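Local coordinates for protein giardin subunit alpha-1 (Giardia intestinalis, PDB 4EVF) that binds calcium and, calcium-dependently, phosphatidylserine-containing membranes as an annexin, and takes part in parasite attachment to the intestinal mucosa and in cytoskeletal remodelling, at residues A[12-15]-A[21-24]; A[65-70]-A[285-290]; A[95-100]-A[232-237]; A[101-106]-A[256-261]; A[250-255]-A[289-294]. All coordinates share one frame; numbering follows the deposited sequence.

Interaction 1 of 5, residues A[12-15]-A[21-24]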
# COMPACT_ATOMS: atom_id res chain seq x y z
N LYS A 12 26.02 -8.24 4.02
CA LYS A 12 26.97 -8.00 5.10
C LYS A 12 27.98 -6.91 4.72
O LYS A 12 28.29 -6.01 5.50
CB LYS A 12 27.72 -9.29 5.42
CG LYS A 12 28.71 -9.17 6.56
CD LYS A 12 28.00 -9.05 7.90
CE LYS A 12 28.98 -8.87 9.05
NZ LYS A 12 28.26 -8.56 10.32
N GLN A 13 28.50 -7.02 3.50
CA GLN A 13 29.53 -6.11 3.04
C GLN A 13 28.96 -4.72 2.70
O GLN A 13 29.67 -3.72 2.81
CB GLN A 13 30.28 -6.71 1.86
CG GLN A 13 31.27 -7.77 2.29
CD GLN A 13 31.58 -8.76 1.19
OE1 GLN A 13 30.90 -8.80 0.17
NE2 GLN A 13 32.62 -9.57 1.40
N ALA A 14 27.70 -4.68 2.29
CA ALA A 14 27.06 -3.40 1.98
C ALA A 14 26.81 -2.67 3.29
O ALA A 14 26.95 -1.45 3.37
CB ALA A 14 25.76 -3.62 1.22
N ILE A 15 26.45 -3.43 4.32
CA ILE A 15 26.14 -2.87 5.64
C ILE A 15 27.41 -2.36 6.29
O ILE A 15 27.43 -1.29 6.91
CB ILE A 15 25.48 -3.92 6.56
CG1 ILE A 15 24.07 -4.27 6.07
CG2 ILE A 15 25.42 -3.42 7.99
CD1 ILE A 15 23.38 -5.33 6.92
N VAL A 21 22.38 2.80 -0.92
CA VAL A 21 21.83 2.45 -2.23
C VAL A 21 22.10 0.97 -2.54
O VAL A 21 21.26 0.30 -3.15
CB VAL A 21 22.37 3.35 -3.35
CG1 VAL A 21 21.84 2.90 -4.69
CG2 VAL A 21 21.97 4.80 -3.10
N GLN A 22 23.25 0.47 -2.10
CA GLN A 22 23.57 -0.94 -2.33
C GLN A 22 22.64 -1.88 -1.55
O GLN A 22 22.25 -2.94 -2.06
CB GLN A 22 25.04 -1.23 -2.00
CG GLN A 22 25.45 -2.68 -2.23
CD GLN A 22 25.23 -3.15 -3.66
OE1 GLN A 22 24.93 -2.36 -4.55
NE2 GLN A 22 25.38 -4.46 -3.88
N ILE A 23 22.29 -1.51 -0.33
CA ILE A 23 21.32 -2.31 0.42
C ILE A 23 19.97 -2.25 -0.27
O ILE A 23 19.29 -3.27 -0.44
CB ILE A 23 21.21 -1.84 1.88
CG1 ILE A 23 22.55 -2.00 2.60
CG2 ILE A 23 20.06 -2.55 2.60
CD1 ILE A 23 22.63 -1.23 3.90
N ALA A 24 19.58 -1.05 -0.70
CA ALA A 24 18.35 -0.87 -1.44
C ALA A 24 18.38 -1.68 -2.73
O ALA A 24 17.38 -2.30 -3.10
CB ALA A 24 18.11 0.63 -1.75
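Ala14 and Ile15 meet Gln22 and Ile23 in a close, mainly apolar packing of two consecutive helices, 4-16 and 20-28, near one end of the elongated chain. Ala14 allows the approach: its CA lies 6.0 Å from the CA of Ile23, a spacing that suits a residue with nothing beyond CB. That single methyl touches two neighbours, with Gln22 CG 3.6 Å from Ala14 CB and Ile23 CG1 3.9 Å from the same Ala14 CB. Such a hairpin of adjacent helices is how an annexin repeat begins, and both segments fall in the predicted first repeat. Deeper in, Ile23 CD1 reaches Ile15 CG1 at 4.0 Å, the two branched side chains crossing at about a right angle. Gln22 takes the outer margin. Its CG points opposite the backbone N (chi1 -180°) and the chain then bends at chi2 (58°), which lays the aliphatic part against Ala14, while the residue as a whole remains partly exposed. The isoleucines suit the buried side, where Ile15 also packs on Leu50, Ile54 and Ala57 of helix 50-57, while Ile23 touches Leu67 of helix 62-70.

Interaction 2 of 5, residues A[65-70]-A[285-290]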
# COMPACT_ATOMS: atom_id res chain seq x y z
N SER A 65 14.78 3.19 8.36
CA SER A 65 13.55 2.49 8.70
C SER A 65 13.02 1.66 7.54
O SER A 65 12.64 0.50 7.73
CB SER A 65 12.48 3.48 9.18
OG SER A 65 12.84 4.04 10.43
N LEU A 66 12.99 2.27 6.35
CA LEU A 66 12.58 1.59 5.13
C LEU A 66 13.43 0.35 4.83
O LEU A 66 12.91 -0.73 4.52
CB LEU A 66 12.62 2.56 3.94
CG LEU A 66 12.46 1.96 2.53
CD1 LEU A 66 11.22 1.08 2.43
CD2 LEU A 66 12.42 3.04 1.44
N LEU A 67 14.75 0.51 4.92
CA LEU A 67 15.67 -0.59 4.64
C LEU A 67 15.51 -1.76 5.62
O LEU A 67 15.53 -2.93 5.22
CB LEU A 67 17.12 -0.09 4.58
CG LEU A 67 17.36 0.90 3.43
CD1 LEU A 67 18.76 1.51 3.46
CD2 LEU A 67 17.08 0.25 2.09
N MET A 68 15.33 -1.42 6.89
CA MET A 68 14.97 -2.38 7.94
C MET A 68 13.69 -3.13 7.62
O MET A 68 13.63 -4.35 7.72
CB MET A 68 14.79 -1.68 9.30
CG MET A 68 16.05 -1.04 9.85
SD MET A 68 15.73 -0.08 11.34
CE MET A 68 15.14 -1.33 12.48
N ASP A 69 12.66 -2.38 7.24
CA ASP A 69 11.35 -2.94 6.94
C ASP A 69 11.45 -4.02 5.86
O ASP A 69 10.82 -5.08 5.96
CB ASP A 69 10.39 -1.84 6.44
CG ASP A 69 9.96 -0.88 7.54
OD1 ASP A 69 10.21 -1.14 8.73
OD2 ASP A 69 9.35 0.16 7.20
N LEU A 70 12.24 -3.73 4.83
CA LEU A 70 12.40 -4.66 3.70
C LEU A 70 12.97 -6.01 4.11
O LEU A 70 12.82 -7.00 3.39
CB LEU A 70 13.25 -4.03 2.60
CG LEU A 70 12.57 -2.83 1.91
CD1 LEU A 70 13.58 -1.99 1.13
CD2 LEU A 70 11.43 -3.29 1.01
N ALA A 285 15.99 9.90 -2.30
CA ALA A 285 15.59 9.70 -3.69
C ALA A 285 16.26 8.51 -4.40
O ALA A 285 15.58 7.71 -5.04
CB ALA A 285 15.77 10.98 -4.49
N PRO A 286 17.60 8.40 -4.31
CA PRO A 286 18.22 7.27 -5.00
C PRO A 286 17.74 5.93 -4.42
O PRO A 286 17.62 4.95 -5.14
CB PRO A 286 19.72 7.46 -4.73
CG PRO A 286 19.81 8.46 -3.62
CD PRO A 286 18.59 9.32 -3.73
N ILE A 287 17.47 5.92 -3.13
CA ILE A 287 16.95 4.72 -2.49
C ILE A 287 15.61 4.34 -3.12
O ILE A 287 15.42 3.20 -3.54
CB ILE A 287 16.82 4.89 -0.97
CG1 ILE A 287 18.21 4.98 -0.33
CG2 ILE A 287 16.01 3.74 -0.38
CD1 ILE A 287 18.18 5.38 1.13
N LEU A 288 14.69 5.30 -3.20
CA LEU A 288 13.37 5.02 -3.76
C LEU A 288 13.44 4.60 -5.23
O LEU A 288 12.82 3.61 -5.63
CB LEU A 288 12.40 6.20 -3.56
CG LEU A 288 11.99 6.59 -2.14
CD1 LEU A 288 11.03 7.81 -2.18
CD2 LEU A 288 11.35 5.41 -1.38
N ARG A 289 14.20 5.34 -6.03
CA ARG A 289 14.34 5.01 -7.43
C ARG A 289 14.93 3.60 -7.63
O ARG A 289 14.58 2.92 -8.53
CB ARG A 289 15.14 6.05 -8.23
CG ARG A 289 14.44 7.37 -8.50
CD ARG A 289 15.34 8.34 -9.23
NE ARG A 289 15.22 8.12 -10.64
CZ ARG A 289 15.74 8.88 -11.59
NH1 ARG A 289 16.40 9.96 -11.29
NH2 ARG A 289 15.55 8.57 -12.83
N THR A 290 15.83 3.18 -6.78
CA THR A 290 16.37 1.82 -6.85
C THR A 290 15.26 0.80 -6.59
O THR A 290 15.04 -0.13 -7.39
CB THR A 290 17.50 1.62 -5.82
OG1 THR A 290 18.53 2.59 -6.04
CG2 THR A 290 18.10 0.22 -5.96
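Leu66 holds CG opposite its backbone N (chi1 170°), whereas Leu288 places CG opposite its own carbonyl carbon (chi1 -65°), and these two choices bring one methyl of each into contact: Leu66 CD2 lies 3.8 Å from Leu288 CD2. The same Leu66 CD2 also meets Ile287 CG2 at 4.1 Å, the two side chains sliding past each other in opposite directions. Leu67 sets out obliquely, yet its end turns in, and its CD2 comes within 4.4 Å of Ile287 CG2. With the local helix axes 12.0 Å apart, leucine and isoleucine side chains bridge the distance. The segments run nearly parallel, 28° apart, and belong to the predicted first and fourth repeats; in annexins these two repeats pair through an apolar interface into one module, and this contact is part of that seam. Ile287 suits it because its beta-branch puts CG2, the methyl that does the touching, close to its own helix. On a neighbouring flank Thr290 OG1 donates to Pro286 O at 2.7 Å, reaching the carbonyl from the face opposite Thr290 N, so this buried hydroxyl is satisfied within its own helix. Leu66 touches Thr252 as well, and Asp69 forms a salt bridge with Arg249.

Interaction 3 of 5, residues A[95-100]-A[232-237]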
# COMPACT_ATOMS: atom_id res chain seq x y z
N PHE A 95 -3.95 5.20 6.83
CA PHE A 95 -5.07 4.27 6.64
C PHE A 95 -5.10 3.76 5.20
O PHE A 95 -5.22 2.55 4.97
CB PHE A 95 -6.42 4.92 6.98
CG PHE A 95 -6.67 5.13 8.46
CD1 PHE A 95 -5.83 4.59 9.41
CD2 PHE A 95 -7.77 5.88 8.88
CE1 PHE A 95 -6.06 4.79 10.77
CE2 PHE A 95 -8.02 6.07 10.24
CZ PHE A 95 -7.16 5.53 11.19
N PHE A 96 -5.03 4.68 4.24
CA PHE A 96 -5.06 4.29 2.82
C PHE A 96 -3.92 3.33 2.51
O PHE A 96 -4.13 2.31 1.82
CB PHE A 96 -4.98 5.52 1.88
CG PHE A 96 -6.05 6.55 2.13
CD1 PHE A 96 -7.31 6.18 2.58
CD2 PHE A 96 -5.78 7.90 1.94
CE1 PHE A 96 -8.29 7.14 2.82
CE2 PHE A 96 -6.75 8.86 2.18
CZ PHE A 96 -8.01 8.48 2.62
N ASP A 97 -2.73 3.66 3.00
CA ASP A 97 -1.53 2.87 2.72
C ASP A 97 -1.59 1.46 3.31
O ASP A 97 -1.08 0.53 2.71
CB ASP A 97 -0.27 3.58 3.25
CG ASP A 97 -0.12 4.99 2.69
OD1 ASP A 97 -0.84 5.33 1.72
OD2 ASP A 97 0.72 5.75 3.23
N THR A 98 -2.20 1.33 4.48
CA THR A 98 -2.14 0.10 5.27
C THR A 98 -3.36 -0.82 5.10
O THR A 98 -3.24 -2.05 5.12
CB THR A 98 -1.93 0.41 6.79
OG1 THR A 98 -2.99 1.25 7.27
CG2 THR A 98 -0.60 1.12 7.04
N VAL A 99 -4.54 -0.22 4.90
CA VAL A 99 -5.79 -0.96 4.82
C VAL A 99 -6.21 -1.21 3.37
O VAL A 99 -6.64 -2.31 3.01
CB VAL A 99 -6.94 -0.22 5.58
CG1 VAL A 99 -8.28 -0.87 5.32
CG2 VAL A 99 -6.66 -0.18 7.07
N ILE A 100 -6.09 -0.19 2.52
CA ILE A 100 -6.58 -0.30 1.16
C ILE A 100 -5.57 -0.90 0.17
O ILE A 100 -5.93 -1.72 -0.66
CB ILE A 100 -7.11 1.04 0.62
CG1 ILE A 100 -8.13 1.63 1.59
CG2 ILE A 100 -7.73 0.84 -0.77
CD1 ILE A 100 -8.71 2.97 1.15
N ALA A 232 0.72 3.59 -7.93
CA ALA A 232 1.08 4.73 -8.77
C ALA A 232 0.50 6.03 -8.20
O ALA A 232 1.21 7.03 -8.06
CB ALA A 232 0.58 4.53 -10.17
N TYR A 233 -0.79 6.00 -7.91
CA TYR A 233 -1.51 7.14 -7.35
C TYR A 233 -0.97 7.61 -5.99
O TYR A 233 -0.80 8.81 -5.74
CB TYR A 233 -3.00 6.79 -7.21
CG TYR A 233 -3.81 7.85 -6.48
CD1 TYR A 233 -3.97 9.12 -7.03
CD2 TYR A 233 -4.41 7.58 -5.26
CE1 TYR A 233 -4.70 10.09 -6.38
CE2 TYR A 233 -5.15 8.56 -4.59
CZ TYR A 233 -5.29 9.81 -5.16
OH TYR A 233 -6.02 10.81 -4.53
N LEU A 234 -0.74 6.66 -5.09
CA LEU A 234 -0.22 7.01 -3.79
C LEU A 234 1.24 7.46 -3.89
O LEU A 234 1.67 8.33 -3.15
CB LEU A 234 -0.38 5.82 -2.82
CG LEU A 234 -1.79 5.43 -2.33
CD1 LEU A 234 -1.83 4.16 -1.46
CD2 LEU A 234 -2.52 6.58 -1.65
N ILE A 235 1.98 7.13 -4.87
CA ILE A 235 3.34 7.66 -5.03
C ILE A 235 3.31 9.07 -5.57
O ILE A 235 4.07 9.93 -5.13
CB ILE A 235 4.18 6.76 -5.95
CG1 ILE A 235 4.55 5.48 -5.21
CG2 ILE A 235 5.44 7.47 -6.44
CD1 ILE A 235 5.20 4.43 -6.10
N ASN A 236 2.40 9.31 -6.51
CA ASN A 236 2.20 10.66 -7.02
C ASN A 236 1.75 11.63 -5.90
O ASN A 236 2.26 12.75 -5.81
CB ASN A 236 1.22 10.62 -8.20
CG ASN A 236 1.01 11.97 -8.83
OD1 ASN A 236 -0.04 12.59 -8.66
ND2 ASN A 236 2.02 12.44 -9.57
N CYS A 237 0.82 11.19 -5.06
CA CYS A 237 0.40 11.95 -3.89
C CYS A 237 1.60 12.30 -3.02
O CYS A 237 1.77 13.46 -2.63
CB CYS A 237 -0.64 11.19 -3.06
SG CYS A 237 -2.25 10.88 -3.86
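Leu234 of helix 227-240 reaches across to Asp97 and Phe96 of helix 92-100, and the two encounters differ in closeness. The tight part is an unlike pair: Asp97 OD1 stands 3.5 Å from Leu234 CD1 and 4.0 Å from Leu234 CD2, so one carboxylate oxygen sits against both branches of the leucine. Leu234 gets there because its CG lies opposite its own carbonyl carbon (chi1 -70°), directing its forked end toward the other helix. The looser part is the Phe96 side, where Phe96 CB and Leu234 CD2 are 4.4 Å apart, while the phenyl ring turns toward Tyr215 and Thr216 of helix 211-225. Neither part faces solvent, since all three residues are buried, and the centre of the contact lies about 5 Å from the centre of the chain. The helices come from the predicted second and fourth repeats, which in annexins face each other across a polar, charge-lined central region between the two modules. Asp97 fits that setting: OD1 makes a salt bridge with Arg247 and OD2 another with Arg250. Leucine is well chosen opposite it, a compact apolar filler that competes for neither oxygen. The chemistry implies a buried carboxylate with a guanidinium partner for each oxygen, which would probably keep it ionised, with Leu234 adding an apolar wall beside OD1.

Interaction 4 of 5, residues A[101-106]-A[256-261]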
# COMPACT_ATOMS: atom_id res chain seq x y z
N LEU A 101 -4.32 -0.48 0.28
CA LEU A 101 -3.24 -1.03 -0.54
C LEU A 101 -2.72 -2.28 0.17
O LEU A 101 -1.65 -2.28 0.78
CB LEU A 101 -2.15 0.03 -0.71
CG LEU A 101 -1.01 -0.07 -1.74
CD1 LEU A 101 0.09 -0.93 -1.17
CD2 LEU A 101 -1.45 -0.55 -3.13
N CYS A 102 -3.49 -3.36 0.08
CA CYS A 102 -3.16 -4.59 0.79
C CYS A 102 -3.91 -5.75 0.14
O CYS A 102 -5.08 -5.63 -0.20
CB CYS A 102 -3.55 -4.45 2.25
SG CYS A 102 -3.03 -5.78 3.34
N THR A 103 -3.23 -6.87 -0.04
CA THR A 103 -3.88 -8.08 -0.54
C THR A 103 -4.62 -8.75 0.63
O THR A 103 -4.24 -8.58 1.78
CB THR A 103 -2.84 -9.05 -1.10
OG1 THR A 103 -2.02 -9.51 -0.03
CG2 THR A 103 -1.95 -8.36 -2.12
N PRO A 104 -5.68 -9.52 0.34
CA PRO A 104 -6.39 -10.19 1.44
C PRO A 104 -5.48 -11.12 2.24
O PRO A 104 -5.63 -11.21 3.46
CB PRO A 104 -7.51 -10.97 0.73
CG PRO A 104 -7.18 -10.93 -0.72
CD PRO A 104 -6.33 -9.73 -0.96
N GLU A 105 -4.54 -11.79 1.57
CA GLU A 105 -3.60 -12.68 2.23
C GLU A 105 -2.77 -11.92 3.27
O GLU A 105 -2.67 -12.31 4.43
CB GLU A 105 -2.67 -13.34 1.21
CG GLU A 105 -3.39 -14.25 0.20
CD GLU A 105 -4.29 -13.51 -0.79
OE1 GLU A 105 -4.10 -12.29 -0.99
OE2 GLU A 105 -5.20 -14.15 -1.36
N ASP A 106 -2.18 -10.82 2.83
CA ASP A 106 -1.37 -10.00 3.72
C ASP A 106 -2.21 -9.39 4.85
O ASP A 106 -1.73 -9.21 5.97
CB ASP A 106 -0.67 -8.89 2.91
CG ASP A 106 0.65 -9.35 2.29
OD1 ASP A 106 1.14 -10.45 2.65
OD2 ASP A 106 1.19 -8.62 1.44
N VAL A 256 6.50 -2.98 -2.20
CA VAL A 256 7.21 -2.66 -3.43
C VAL A 256 7.25 -3.85 -4.39
O VAL A 256 6.99 -3.69 -5.59
CB VAL A 256 8.63 -2.07 -3.19
CG1 VAL A 256 9.59 -3.11 -2.65
CG2 VAL A 256 9.18 -1.47 -4.49
N ASP A 257 7.53 -5.05 -3.87
CA ASP A 257 7.63 -6.24 -4.72
C ASP A 257 6.33 -6.56 -5.48
O ASP A 257 6.38 -7.06 -6.61
CB ASP A 257 8.11 -7.46 -3.92
CG ASP A 257 7.02 -8.07 -3.04
OD1 ASP A 257 6.18 -7.32 -2.50
OD2 ASP A 257 7.00 -9.32 -2.88
N LYS A 258 5.18 -6.27 -4.87
CA LYS A 258 3.89 -6.62 -5.47
C LYS A 258 3.37 -5.55 -6.44
O LYS A 258 2.42 -5.79 -7.18
CB LYS A 258 2.83 -6.88 -4.39
CG LYS A 258 3.22 -7.86 -3.29
CD LYS A 258 1.99 -8.29 -2.49
CE LYS A 258 2.36 -9.26 -1.34
NZ LYS A 258 3.52 -10.12 -1.65
N CYS A 259 3.99 -4.37 -6.42
CA CYS A 259 3.44 -3.23 -7.16
C CYS A 259 4.40 -2.69 -8.20
O CYS A 259 4.27 -1.55 -8.62
CB CYS A 259 3.12 -2.08 -6.19
SG CYS A 259 1.85 -2.44 -4.94
N LEU A 260 5.37 -3.49 -8.62
CA LEU A 260 6.41 -2.95 -9.49
C LEU A 260 5.90 -2.44 -10.85
O LEU A 260 6.62 -1.75 -11.57
CB LEU A 260 7.57 -3.93 -9.65
CG LEU A 260 8.47 -4.02 -8.41
CD1 LEU A 260 9.46 -5.16 -8.53
CD2 LEU A 260 9.21 -2.69 -8.16
N GLY A 261 4.66 -2.78 -11.20
CA GLY A 261 4.03 -2.25 -12.40
C GLY A 261 3.62 -0.79 -12.24
O GLY A 261 3.10 -0.16 -13.16
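The turn 101-103 with the first residues of helix 104-118, and the largely irregular segment 256-261, approach at a distance, Thr103 CA lying 9.3 Å from Lys258 CA and Leu101 CA 9.7 Å from Cys259 CA, so that side chains alone close the gap. Lys258 spans most of it. Its extended methylene chain passes Thr103, crossing at about a right angle with Lys258 CD 4.0 Å from Thr103 CG2, and then brings CE within 3.1 Å of Asp106 OD2. The ammonium group does not follow: the last torsion departs from a staggered value (chi4 -31°), leaving Lys258 NZ 4.2 Å from Asp106 OD2, beyond a salt bridge, with a long link of 3.8 Å to Asp257 OD2 and a long, weak ion pair with Glu33. Thr103 has two tasks. Its methyl meets the lysine, and its OG1, as N-cap of the helix, accepts from Asp106 N at 3.1 Å in a fairly straight bond (161°). On the inner side Leu101 CD2 packs on Cys259 SG at 4.2 Å, a soft, small thiol suited to a buried corner beside Trp292. The contact joins the predicted second and fourth repeats, which in annexins belong to different two-repeat modules and face each other across the middle of the molecule. Asp106 OD1 is already taken by a hydrogen bond with His75 and a salt bridge with Arg74, so the stronger polar partners of the carboxylate lie outside this contact; the lysine probably adds a general electrostatic attraction, its CE, polarised by the adjacent ammonium, resting against OD2.

Interaction 5 of 5, residues A[250-255]-A[289-294]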
# COMPACT_ATOMS: atom_id res chain seq x y z
N ARG A 250 6.11 3.59 4.17
CA ARG A 250 5.03 2.64 4.37
C ARG A 250 4.84 1.77 3.13
O ARG A 250 5.02 0.56 3.20
CB ARG A 250 3.73 3.33 4.78
CG ARG A 250 3.79 3.93 6.19
CD ARG A 250 2.42 4.41 6.65
NE ARG A 250 1.87 5.45 5.78
CZ ARG A 250 1.93 6.76 6.04
NH1 ARG A 250 2.51 7.19 7.15
NH2 ARG A 250 1.40 7.63 5.18
N ILE A 251 4.51 2.38 2.00
CA ILE A 251 4.14 1.58 0.83
C ILE A 251 5.32 0.86 0.17
O ILE A 251 5.17 -0.26 -0.34
CB ILE A 251 3.33 2.38 -0.22
CG1 ILE A 251 4.21 3.30 -1.06
CG2 ILE A 251 2.22 3.20 0.44
CD1 ILE A 251 3.40 4.25 -1.94
N THR A 252 6.51 1.46 0.20
CA THR A 252 7.68 0.79 -0.36
C THR A 252 8.10 -0.39 0.53
O THR A 252 8.37 -1.48 0.03
CB THR A 252 8.86 1.76 -0.58
OG1 THR A 252 8.38 2.94 -1.24
CG2 THR A 252 9.93 1.12 -1.43
N GLY A 253 8.13 -0.17 1.84
CA GLY A 253 8.53 -1.18 2.80
C GLY A 253 7.63 -2.41 2.84
O GLY A 253 8.10 -3.53 3.04
N MET A 254 6.33 -2.19 2.63
CA MET A 254 5.35 -3.27 2.69
C MET A 254 5.05 -3.93 1.35
O MET A 254 4.69 -5.10 1.30
CB MET A 254 4.01 -2.75 3.23
CG MET A 254 3.98 -2.42 4.71
SD MET A 254 2.36 -1.84 5.23
CE MET A 254 2.06 -0.47 4.11
N MET A 255 5.18 -3.17 0.26
CA MET A 255 4.47 -3.55 -0.96
C MET A 255 5.24 -3.42 -2.27
O MET A 255 4.70 -3.71 -3.34
CB MET A 255 3.17 -2.73 -1.07
CG MET A 255 2.02 -3.29 -0.24
SD MET A 255 1.28 -4.76 -0.99
CE MET A 255 0.02 -4.04 -2.05
N ARG A 289 14.20 5.34 -6.03
CA ARG A 289 14.34 5.01 -7.43
C ARG A 289 14.93 3.60 -7.63
O ARG A 289 14.58 2.92 -8.53
CB ARG A 289 15.14 6.05 -8.23
CG ARG A 289 14.44 7.37 -8.50
CD ARG A 289 15.34 8.34 -9.23
NE ARG A 289 15.22 8.12 -10.64
CZ ARG A 289 15.74 8.88 -11.59
NH1 ARG A 289 16.40 9.96 -11.29
NH2 ARG A 289 15.55 8.57 -12.83
N THR A 290 15.83 3.18 -6.78
CA THR A 290 16.37 1.82 -6.85
C THR A 290 15.26 0.80 -6.59
O THR A 290 15.04 -0.13 -7.39
CB THR A 290 17.50 1.62 -5.82
OG1 THR A 290 18.53 2.59 -6.04
CG2 THR A 290 18.10 0.22 -5.96
N LEU A 291 14.55 0.97 -5.49
CA LEU A 291 13.51 0.03 -5.08
C LEU A 291 12.36 -0.07 -6.07
O LEU A 291 11.80 -1.15 -6.26
CB LEU A 291 12.99 0.34 -3.67
CG LEU A 291 14.02 0.23 -2.54
CD1 LEU A 291 13.55 0.95 -1.28
CD2 LEU A 291 14.35 -1.24 -2.24
N TRP A 292 12.02 1.05 -6.72
CA TRP A 292 10.90 1.08 -7.66
C TRP A 292 11.33 0.81 -9.09
O TRP A 292 10.50 0.75 -10.00
CB TRP A 292 10.11 2.40 -7.54
CG TRP A 292 9.30 2.45 -6.30
CD1 TRP A 292 9.60 3.10 -5.14
CD2 TRP A 292 8.06 1.77 -6.07
NE1 TRP A 292 8.62 2.89 -4.21
CE2 TRP A 292 7.65 2.08 -4.76
CE3 TRP A 292 7.24 0.96 -6.86
CZ2 TRP A 292 6.47 1.60 -4.21
CZ3 TRP A 292 6.06 0.47 -6.31
CH2 TRP A 292 5.69 0.79 -5.00
N ARG A 293 12.63 0.60 -9.27
CA ARG A 293 13.21 0.24 -10.56
C ARG A 293 12.99 1.32 -11.62
O ARG A 293 12.60 1.04 -12.75
CB ARG A 293 12.71 -1.12 -11.05
CG ARG A 293 13.26 -2.27 -10.25
CD ARG A 293 12.89 -3.62 -10.87
NE ARG A 293 13.18 -4.71 -9.93
CZ ARG A 293 12.76 -5.96 -10.09
NH1 ARG A 293 12.03 -6.29 -11.16
NH2 ARG A 293 13.06 -6.88 -9.19
N VAL A 294 13.27 2.55 -11.24
CA VAL A 294 13.21 3.63 -12.18
C VAL A 294 14.45 4.54 -12.02
O VAL A 294 14.31 5.72 -11.86
CB VAL A 294 11.89 4.41 -12.11
CG1 VAL A 294 10.76 3.49 -12.41
CG2 VAL A 294 11.65 5.01 -10.79
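Thr252 and Leu291 bring the helices 245-255 and 284-292 closest, their CA atoms 7.5 Å apart, at the point where the second helix is about to end: Arg293 takes positive phi and closes a Schellman motif, with Val294 N bonded back to Arg289 O at 3.0 Å. The side chains centre on Thr252. With its CG2 opposite the backbone N and OG1 beside that N (chi1 -47°), it presents both branches to the other helix. OG1 accepts the indole N-H of Trp292, NE1 to OG1 being 3.0 Å with an angle of 149° at the hydrogen; the oxygen sits at the ring's edge, 16° out of its plane. Threonine suits this place because the same OG1 also bonds to Met248 O one turn back, so a buried hydroxyl serves two partners and the tryptophan N-H is satisfied inside the core. The other branch is apolar: Thr252 CG2 lies 3.6 Å from Leu291 CD1. Further along the indole, Trp292 CZ2 meets Ile251 CG1 obliquely at 4.2 Å. The terminal turn is secured separately, by Arg289 NE donating to Val294 O at 2.8 Å, the acceptor lying in the guanidinium plane. Both segments belong to the predicted fourth repeat, making this part of the helical bundle inside one annexin repeat. Around it, Leu66 of helix 62-70 touches Leu291, Thr290 packs on Phe25 of helix 20-28, and Met254 leans on Val77 and Arg78 of helix 74-87.

Overall arrangement
The five contacts run from one end of this all-helical chain to its middle. Interaction 1 closes first along the sequence, joining neighbouring helices of the first repeat, touching interaction 2, centred 11 Å away. Interactions 2 and 5 share helix 284-292 and lie 7 Å apart, so first-to-fourth-repeat packing merges with the fourth repeat's own core. Interactions 3 and 4 alternate along the chain and tie the second repeat to the fourth; each has its centre about 11 to 12 Å from that of interaction 5, and the Asp97-Arg250 salt bridge links interactions 3 and 5. The C-terminal fourth repeat thus gathers contacts from the predicted first and second, bringing both sequence ends together in the annexin fold.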